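Local coordinates for zona pellucida sperm-binding protein 1 (Gallus gallus, PDB 6GF7) that forms part of the extracellular coat of the egg, where it probably cross-links filaments through homodimers of its N-terminal Ig-like domain, at residues 34-39 with 84-89. The protein carries 2 engineered substitutions. Sequence-based numbering, arbitrary orientation.
Sequences KVLDEF and RVQLEE. With ZN (zinc ion), chain G.
K34 and E88 meet through a zinc ion. The lysine amine NZ lies 2.3 Å from the zinc, and the carboxylate of E88 grips it with both oxygens, OE1 and OE2 each 2.2 Å from the metal; a water completes the ligands seen here. A lysine suits this place because its chain, fully extended beyond CG (chi2 -180°, chi3 -179°), stands up from the sheet and lifts NZ to the metal above it. To donate a lone pair, the amine would probably have to be neutral, a state the zinc would favour. Beside it runs Q86, whose OE1 faces K34 CD at 3.9 Å.

These side chains ride on two antiparallel neighbours of the Ig-like beta-sandwich, strands 30-36 and 80-90. K34 and Q86 form a hydrogen-bonded pair: Q86 N reaches K34 O at 2.7 Å, nearly straight, and K34 N gives a bond to Q86 O in return. V35 and V85, a non-hydrogen-bonded pair, turn their branched side chains to the buried face, where V85 meets F33 and V35 meets V45 and H73.

Further along the zinc-bearing face, L36 lays CD1 against CG and CD of R84, 3.9 Å from each, so the arginine's methylene stem supplies apolar contact while a bend at chi3 (-66°) turns the guanidinium away from L36. An alanine in place of L36 would probably strip the R84 stem of this cover and leave it freer to turn. Water bridges the backbones beyond, between L36 O and R84 N.

In the second shell, E44 borders K34, while V96 and S99 of strand 96-106 pack on E88. Past the strand end, E38 hydrogen-bonds through OE1 and OE2 to the backbone N atoms of D16 and F17 of the second subunit.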
loop_
_atom_site.group_PDB
_atom_site.type_symbol
_atom_site.label_atom_id
_atom_site.label_comp_id
_atom_site.label_asym_id
_atom_site.label_seq_id
_atom_site.Cartn_x
_atom_site.Cartn_y
_atom_site.Cartn_z
ATOM N N LYS A 34 8.935 -2.361 -3.496
ATOM C CA LYS A 34 7.897 -2.112 -2.507
ATOM C C LYS A 34 7.607 -0.620 -2.452
ATOM O O LYS A 34 8.530 0.192 -2.341
ATOM C CB LYS A 34 8.323 -2.606 -1.121
ATOM C CG LYS A 34 8.458 -4.099 -0.998
ATOM C CD LYS A 34 8.881 -4.477 0.412
ATOM C CE LYS A 34 9.056 -5.977 0.557
ATOM N NZ LYS A 34 9.472 -6.334 1.940
ATOM N N VAL A 35 6.331 -0.269 -2.489
ATOM C CA VAL A 35 5.908 1.118 -2.345
ATOM C C VAL A 35 5.783 1.430 -0.866
ATOM O O VAL A 35 5.278 0.611 -0.089
ATOM C CB VAL A 35 4.572 1.359 -3.073
ATOM C CG1 VAL A 35 4.107 2.781 -2.859
ATOM C CG2 VAL A 35 4.714 1.076 -4.555
ATOM N N LEU A 36 6.233 2.617 -0.473
ATOM C CA LEU A 36 6.158 3.074 0.908
ATOM C C LEU A 36 5.125 4.188 0.991
ATOM O O LEU A 36 5.238 5.194 0.282
ATOM C CB LEU A 36 7.516 3.571 1.396
ATOM C CG LEU A 36 8.698 2.640 1.148
ATOM C CD1 LEU A 36 10.018 3.291 1.549
ATOM C CD2 LEU A 36 8.476 1.370 1.919
ATOM N N ASP A 37 4.144 4.023 1.871
ATOM C CA ASP A 37 3.189 5.078 2.165
ATOM C C ASP A 37 3.696 5.938 3.318
ATOM O O ASP A 37 4.723 5.650 3.936
ATOM C CB ASP A 37 1.808 4.487 2.481
ATOM C CG ASP A 37 1.740 3.794 3.843
ATOM O OD1 ASP A 37 2.788 3.578 4.487
ATOM O OD2 ASP A 37 0.615 3.449 4.272
ATOM N N GLU A 38 2.956 7.010 3.608
ATOM C CA GLU A 38 3.375 7.948 4.641
ATOM C C GLU A 38 3.395 7.341 6.038
ATOM O O GLU A 38 3.957 7.959 6.948
ATOM C CB GLU A 38 2.466 9.177 4.630
ATOM C CG GLU A 38 1.017 8.873 4.941
ATOM C CD GLU A 38 0.162 10.125 4.993
ATOM O OE1 GLU A 38 0.718 11.219 5.238
ATOM O OE2 GLU A 38 -1.061 10.017 4.762
ATOM N N PHE A 39 2.815 6.159 6.238
ATOM C CA PHE A 39 2.851 5.487 7.530
ATOM C C PHE A 39 3.943 4.428 7.617
ATOM O O PHE A 39 3.945 3.630 8.560
ATOM C CB PHE A 39 1.498 4.847 7.829
ATOM C CG PHE A 39 0.363 5.823 7.858
ATOM C CD1 PHE A 39 0.240 6.734 8.894
ATOM C CD2 PHE A 39 -0.588 5.826 6.852
ATOM C CE1 PHE A 39 -0.809 7.633 8.922
ATOM C CE2 PHE A 39 -1.638 6.721 6.872
ATOM C CZ PHE A 39 -1.750 7.626 7.906
ATOM N N ARG A 84 7.383 6.926 -3.400
ATOM C CA ARG A 84 8.546 6.498 -2.636
ATOM C C ARG A 84 8.624 4.981 -2.727
ATOM O O ARG A 84 7.670 4.283 -2.371
ATOM C CB ARG A 84 8.451 6.967 -1.186
ATOM C CG ARG A 84 9.704 6.708 -0.370
ATOM C CD ARG A 84 9.509 7.114 1.087
ATOM N NE ARG A 84 9.331 8.555 1.232
ATOM C CZ ARG A 84 10.327 9.436 1.210
ATOM N NH1 ARG A 84 11.577 9.025 1.037
ATOM N NH2 ARG A 84 10.076 10.732 1.350
ATOM N N VAL A 85 9.765 4.474 -3.178
ATOM C CA VAL A 85 9.918 3.060 -3.483
ATOM C C VAL A 85 11.137 2.518 -2.760
ATOM O O VAL A 85 12.184 3.173 -2.706
ATOM C CB VAL A 85 10.053 2.830 -5.003
ATOM C CG1 VAL A 85 10.331 1.370 -5.300
ATOM C CG2 VAL A 85 8.808 3.325 -5.738
ATOM N N GLN A 86 11.000 1.320 -2.203
ATOM C CA GLN A 86 12.123 0.589 -1.641
ATOM C C GLN A 86 12.534 -0.496 -2.627
ATOM O O GLN A 86 11.687 -1.255 -3.113
ATOM C CB GLN A 86 11.763 -0.027 -0.289
ATOM C CG GLN A 86 12.912 -0.771 0.370
ATOM C CD GLN A 86 12.508 -1.441 1.672
ATOM O OE1 GLN A 86 11.355 -1.826 1.856
ATOM N NE2 GLN A 86 13.458 -1.573 2.587
ATOM N N LEU A 87 13.828 -0.569 -2.918
ATOM C CA LEU A 87 14.384 -1.621 -3.758
ATOM C C LEU A 87 15.026 -2.646 -2.840
ATOM O O LEU A 87 15.881 -2.299 -2.020
ATOM C CB LEU A 87 15.426 -1.080 -4.733
ATOM C CG LEU A 87 15.075 0.180 -5.506
ATOM C CD1 LEU A 87 16.227 0.579 -6.403
ATOM C CD2 LEU A 87 13.847 -0.061 -6.304
ATOM N N GLU A 88 14.599 -3.889 -2.955
ATOM C CA GLU A 88 15.192 -4.983 -2.203
ATOM C C GLU A 88 16.030 -5.797 -3.180
ATOM O O GLU A 88 15.483 -6.492 -4.045
ATOM C CB GLU A 88 14.115 -5.815 -1.511
ATOM C CG GLU A 88 13.648 -5.169 -0.204
ATOM C CD GLU A 88 12.744 -6.060 0.634
ATOM O OE1 GLU A 88 12.108 -6.982 0.078
ATOM O OE2 GLU A 88 12.666 -5.835 1.863
ATOM N N GLU A 89 17.353 -5.648 -3.088
ATOM C CA GLU A 89 18.264 -6.506 -3.837
ATOM C C GLU A 89 18.277 -7.883 -3.188
ATOM O O GLU A 89 18.543 -8.006 -1.988
ATOM C CB GLU A 89 19.668 -5.908 -3.858
ATOM C CG GLU A 89 20.577 -6.483 -4.935
ATOM C CD GLU A 89 21.909 -5.748 -5.038
ATOM O OE1 GLU A 89 22.279 -5.039 -4.075
ATOM O OE2 GLU A 89 22.585 -5.871 -6.084
HETATM ZN ZN ZN G . 11.391 -7.589 2.036
HETATM O O HOH W 1 4.749 6.772 -2.062
HETATM O O HOH W 2 12.468 -7.036 3.856
#